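PDB 7LCE: D-glucosaminate-6-phosphate ammonia lyase from Salmonella typhimurium, which belongs to the selenocysteine synthase family of pyridoxal-phosphate-dependent enzymes and has the aminotransferase-like fold, with the cofactor held covalently on a lysine. Local coordinates for residues 76-81 with 242-247; 49-54 with 66-71. All blocks are in the same frame, centred on the assembly; numbering follows the deposited sequence.

Interaction 1 of 2, residues 76-81 with 242-247; sequences GIAIAV and RAMKIG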
loop_
_atom_site.group_PDB
_atom_site.type_symbol
_atom_site.label_atom_id
_atom_site.label_comp_id
_atom_site.label_asym_id
_atom_site.label_seq_id
_atom_site.Cartn_x
_atom_site.Cartn_y
_atom_site.Cartn_z
ATOM N N GLY A 76 -34.018 1.789 14.906
ATOM C CA GLY A 76 -33.444 2.016 16.224
ATOM C C GLY A 76 -32.065 1.401 16.368
ATOM O O GLY A 76 -31.185 1.972 17.014
ATOM N N ILE A 77 -31.857 0.233 15.759
ATOM C CA ILE A 77 -30.539 -0.393 15.792
ATOM C C ILE A 77 -29.535 0.442 15.010
ATOM O O ILE A 77 -28.419 0.698 15.478
ATOM C CB ILE A 77 -30.616 -1.835 15.258
ATOM C CG1 ILE A 77 -31.499 -2.692 16.170
ATOM C CG2 ILE A 77 -29.223 -2.433 15.122
ATOM C CD1 ILE A 77 -31.673 -4.113 15.692
ATOM N N ALA A 78 -29.917 0.886 13.810
ATOM C CA ALA A 78 -29.011 1.692 12.999
ATOM C C ALA A 78 -28.670 3.007 13.686
ATOM O O ALA A 78 -27.503 3.418 13.709
ATOM C CB ALA A 78 -29.627 1.953 11.626
ATOM N N ILE A 79 -29.667 3.669 14.273
ATOM C CA ILE A 79 -29.418 4.956 14.915
ATOM C C ILE A 79 -28.585 4.775 16.178
ATOM O O ILE A 79 -27.659 5.551 16.442
ATOM C CB ILE A 79 -30.748 5.672 15.211
ATOM C CG1 ILE A 79 -31.452 6.055 13.912
ATOM C CG2 ILE A 79 -30.516 6.906 16.060
ATOM C CD1 ILE A 79 -32.832 6.631 14.130
ATOM N N ALA A 80 -28.892 3.745 16.972
ATOM C CA ALA A 80 -28.149 3.527 18.210
ATOM C C ALA A 80 -26.676 3.261 17.928
ATOM O O ALA A 80 -25.800 3.758 18.645
ATOM C CB ALA A 80 -28.764 2.375 19.001
ATOM N N VAL A 81 -26.382 2.489 16.878
ATOM C CA VAL A 81 -24.991 2.248 16.502
ATOM C C VAL A 81 -24.334 3.548 16.060
ATOM O O VAL A 81 -23.213 3.872 16.474
ATOM C CB VAL A 81 -24.909 1.170 15.409
ATOM C CG1 VAL A 81 -23.491 1.065 14.871
ATOM C CG2 VAL A 81 -25.358 -0.169 15.963
ATOM N N ARG A 242 -32.679 10.719 8.777
ATOM C CA ARG A 242 -33.577 11.468 7.905
ATOM C C ARG A 242 -34.258 10.558 6.888
ATOM O O ARG A 242 -35.373 10.854 6.444
ATOM C CB ARG A 242 -32.800 12.585 7.204
ATOM C CG ARG A 242 -33.664 13.608 6.483
ATOM C CD ARG A 242 -34.357 14.547 7.459
ATOM N NE ARG A 242 -34.855 15.748 6.797
ATOM C CZ ARG A 242 -36.013 15.824 6.154
ATOM N NH1 ARG A 242 -36.833 14.788 6.081
ATOM N NH2 ARG A 242 -36.357 16.970 5.571
ATOM N N ALA A 243 -33.611 9.451 6.516
ATOM C CA ALA A 243 -34.190 8.475 5.603
ATOM C C ALA A 243 -35.031 7.424 6.316
ATOM O O ALA A 243 -35.747 6.669 5.649
ATOM C CB ALA A 243 -33.090 7.780 4.794
ATOM N N MET A 244 -34.953 7.353 7.645
ATOM C CA MET A 244 -35.752 6.420 8.428
ATOM C C MET A 244 -36.834 7.187 9.175
ATOM O O MET A 244 -36.954 7.078 10.400
ATOM C CB MET A 244 -34.865 5.651 9.408
ATOM C CG MET A 244 -33.620 5.060 8.773
ATOM S SD MET A 244 -32.365 4.607 9.986
ATOM C CE MET A 244 -31.037 4.090 8.897
ATOM N N LYS A 245 -37.622 7.968 8.440
ATOM C CA LYS A 245 -38.472 8.979 9.050
ATOM C C LYS A 245 -39.748 8.386 9.625
ATOM O O LYS A 245 -40.368 7.500 9.028
ATOM C CB LYS A 245 -38.822 10.064 8.030
ATOM C CG LYS A 245 -39.141 11.411 8.659
ATOM C CD LYS A 245 -39.663 12.398 7.632
ATOM C CE LYS A 245 -39.911 13.757 8.262
ATOM N NZ LYS A 245 -40.627 14.672 7.334
ATOM N N ILE A 246 -40.131 8.881 10.798
ATOM C CA ILE A 246 -41.461 8.678 11.355
ATOM C C ILE A 246 -42.070 10.055 11.583
ATOM O O ILE A 246 -41.414 10.946 12.134
ATOM C CB ILE A 246 -41.430 7.847 12.655
ATOM C CG1 ILE A 246 -42.831 7.753 13.263
ATOM C CG2 ILE A 246 -40.440 8.417 13.663
ATOM C CD1 ILE A 246 -42.919 6.820 14.447
ATOM N N GLY A 247 -43.311 10.234 11.141
ATOM C CA GLY A 247 -43.957 11.525 11.218
ATOM C C GLY A 247 -44.574 11.799 12.571
ATOM O O GLY A 247 -44.562 10.972 13.483
#
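M244 reaches across to A78 and I79 on helix 73-86, the helix that follows the first strand of the large mixed sheet in this aminotransferase-like fold. Its end methyl, CE, lies 3.7 Å from A78 CB. The sulfur one bond further back, SD, is 4.3 Å from CG1 of I79 and about equally near A78 CB, so the methyl meets the alanine while the sulfur lies beside both residues. This reach follows from the torsions: CG is anti to the carbonyl carbon (chi1 -49°), and the chain is extended beyond it. The extended chain bridges a backbone gap of 9.2 Å between the CA atoms of I79 and M244. The burial is small, 109 Å² summed over both sides with M244 supplying about half, and no hydrogen bond crosses. This is therefore apolar packing by one side chain, with all three touching residues buried.

Further out, A78 also packs on L126 of helix 120-126, and I79 on Q236 and A241 of the loop that leads to 242-247. The same loop belongs to the subunit interface: M244 packs on A243 of the second subunit, and R242 hydrogen-bonds through NH1 to the lysine-pyridoxal phosphate residue of that subunit. Behind the methyl contact, the M244 sulfur itself stands 4.2 Å from A78 CB.

Interaction 2 of 2, residues 49-54 with 66-71; sequences ALVEKT and DSYITS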
loop_
_atom_site.group_PDB
_atom_site.type_symbol
_atom_site.label_atom_id
_atom_site.label_comp_id
_atom_site.label_asym_id
_atom_site.label_seq_id
_atom_site.Cartn_x
_atom_site.Cartn_y
_atom_site.Cartn_z
ATOM N N ALA A 49 -40.040 20.274 19.936
ATOM C CA ALA A 49 -40.758 20.079 21.189
ATOM C C ALA A 49 -41.480 18.739 21.233
ATOM O O ALA A 49 -41.606 18.143 22.310
ATOM C CB ALA A 49 -41.756 21.217 21.406
ATOM N N LEU A 50 -41.982 18.265 20.090
ATOM C CA LEU A 50 -42.647 16.966 20.059
ATOM C C LEU A 50 -41.657 15.830 20.285
ATOM O O LEU A 50 -41.974 14.851 20.971
ATOM C CB LEU A 50 -43.380 16.788 18.732
ATOM C CG LEU A 50 -44.194 15.502 18.606
ATOM C CD1 LEU A 50 -45.299 15.459 19.649
ATOM C CD2 LEU A 50 -44.761 15.379 17.207
ATOM N N VAL A 51 -40.458 15.933 19.704
ATOM C CA VAL A 51 -39.430 14.918 19.921
ATOM C C VAL A 51 -39.032 14.880 21.389
ATOM O O VAL A 51 -38.844 13.808 21.975
ATOM C CB VAL A 51 -38.210 15.181 19.019
ATOM C CG1 VAL A 51 -37.032 14.318 19.457
ATOM C CG2 VAL A 51 -38.557 14.930 17.561
ATOM N N GLU A 52 -38.889 16.054 22.000
ATOM C CA GLU A 52 -38.465 16.127 23.392
ATOM C C GLU A 52 -39.543 15.565 24.311
ATOM O O GLU A 52 -39.258 14.734 25.180
ATOM C CB GLU A 52 -38.144 17.586 23.740
ATOM C CG GLU A 52 -37.352 17.801 25.018
ATOM C CD GLU A 52 -35.931 17.268 24.906
ATOM O OE1 GLU A 52 -35.493 16.972 23.773
ATOM O OE2 GLU A 52 -35.251 17.152 25.949
ATOM N N LYS A 53 -40.793 15.992 24.106
ATOM C CA LYS A 53 -41.900 15.581 24.968
ATOM C C LYS A 53 -42.230 14.098 24.817
ATOM O O LYS A 53 -42.494 13.413 25.815
ATOM C CB LYS A 53 -43.135 16.434 24.668
ATOM C CG LYS A 53 -44.244 16.337 25.708
ATOM C CD LYS A 53 -43.758 16.849 27.058
ATOM C CE LYS A 53 -44.894 16.996 28.060
ATOM N NZ LYS A 53 -44.423 17.521 29.377
ATOM N N THR A 54 -42.251 13.590 23.578
ATOM C CA THR A 54 -42.546 12.175 23.376
ATOM C C THR A 54 -41.488 11.291 24.021
ATOM O O THR A 54 -41.812 10.218 24.544
ATOM C CB THR A 54 -42.680 11.859 21.886
ATOM O OG1 THR A 54 -41.562 12.407 21.178
ATOM C CG2 THR A 54 -43.976 12.446 21.333
ATOM N N ASP A 66 -34.175 9.014 29.215
ATOM C CA ASP A 66 -34.753 9.651 28.040
ATOM C C ASP A 66 -35.074 8.578 27.006
ATOM O O ASP A 66 -34.710 7.408 27.160
ATOM C CB ASP A 66 -33.814 10.721 27.466
ATOM C CG ASP A 66 -34.546 11.755 26.620
ATOM O OD1 ASP A 66 -35.774 11.619 26.431
ATOM O OD2 ASP A 66 -33.892 12.713 26.151
ATOM N N SER A 67 -35.768 8.990 25.947
ATOM C CA SER A 67 -36.164 8.076 24.885
ATOM C C SER A 67 -36.227 8.834 23.567
ATOM O O SER A 67 -36.326 10.063 23.537
ATOM C CB SER A 67 -37.517 7.412 25.180
ATOM O OG SER A 67 -37.458 6.610 26.347
ATOM N N TYR A 68 -36.164 8.080 22.472
ATOM C CA TYR A 68 -36.228 8.646 21.130
ATOM C C TYR A 68 -37.035 7.709 20.247
ATOM O O TYR A 68 -36.742 6.512 20.185
ATOM C CB TYR A 68 -34.825 8.856 20.548
ATOM C CG TYR A 68 -34.811 9.383 19.130
ATOM C CD1 TYR A 68 -35.238 10.673 18.843
ATOM C CD2 TYR A 68 -34.357 8.596 18.080
ATOM C CE1 TYR A 68 -35.224 11.159 17.548
ATOM C CE2 TYR A 68 -34.339 9.075 16.782
ATOM C CZ TYR A 68 -34.773 10.358 16.522
ATOM O OH TYR A 68 -34.756 10.842 15.231
ATOM N N ILE A 69 -38.037 8.257 19.559
ATOM C CA ILE A 69 -38.944 7.468 18.732
ATOM C C ILE A 69 -38.376 7.351 17.324
ATOM O O ILE A 69 -37.872 8.329 16.757
ATOM C CB ILE A 69 -40.354 8.088 18.712
ATOM C CG1 ILE A 69 -40.967 8.075 20.111
ATOM C CG2 ILE A 69 -41.256 7.351 17.736
ATOM C CD1 ILE A 69 -42.416 8.513 20.140
ATOM N N THR A 70 -38.456 6.150 16.762
ATOM C CA THR A 70 -37.975 5.839 15.425
ATOM C C THR A 70 -39.110 5.232 14.603
ATOM O O THR A 70 -40.212 4.991 15.102
ATOM C CB THR A 70 -36.781 4.882 15.486
ATOM O OG1 THR A 70 -37.194 3.649 16.089
ATOM C CG2 THR A 70 -35.650 5.483 16.303
ATOM N N SER A 71 -38.829 4.984 13.320
ATOM C CA SER A 71 -39.842 4.401 12.445
ATOM C C SER A 71 -40.045 2.920 12.727
ATOM O O SER A 71 -41.151 2.398 12.546
ATOM C CB SER A 71 -39.460 4.608 10.980
ATOM O OG SER A 71 -38.264 3.914 10.669
#
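Helix 47-62 packs against strand 66-70, which is the outermost strand, within this chain, of the seven-stranded mixed sheet of the aminotransferase-like fold; in the sheet it pairs antiparallel with strand 221-225. Two residue pairs carry the contact, V51 with Y68 and T54 with I69, and their CA atoms lie 7.1 and 7.5 Å apart. V51 CG1 comes to the edge of the Y68 ring, near the ring plane, and is 4.1 Å from both CD1 and CE1. Although the tyrosine leaves its backbone pointing away from the helix, its CG is anti to the backbone N (chi1 177°) and the ring rim still meets the valine. The rest of the ring environment includes I230 and I79.

I69, by contrast, points toward the helix. Its end methyl CD1 sits 3.8 Å from T54 CB, and the two side chains approach at about a right angle. Both also touch helix 248-262, T54 through M251 and I69 through L254.

At the start of the strand, D66 OD1 accepts a hydrogen bond from the backbone N-H of S67 (N to OD1 2.7 Å), the donor standing 42° out of the carboxylate plane. The other oxygen, OD2, is 4.6 Å from E52 OE2. These like charges share a partner, since K234 NZ forms salt bridges with both D66 OD2 and E52 OE1. The amine therefore probably offsets their repulsion and adds an ionic link between helix and strand to an otherwise apolar contact.

How the interactions relate
Along the chain the contacts come in series: helix segment 49-54, strand 66-71, helix 76-81 and, much later, loop 242-247. Their centres are 12 Å apart, on the same side of the chain's centre. Strand 66-70 runs directly on toward helix 73-86, so interaction 2 involves the strand and interaction 1 the helix after it. Loop 242-247, already part of interaction 1, also touches the strand segment of interaction 2: I246 CD1 lies 3.7 Å from I69 CG2, and S71 OG makes a weak hydrogen bond to M244 O. Since both contacts also touch the second subunit, the edge of the large sheet and its flanking helices are packed together beside the subunit interface.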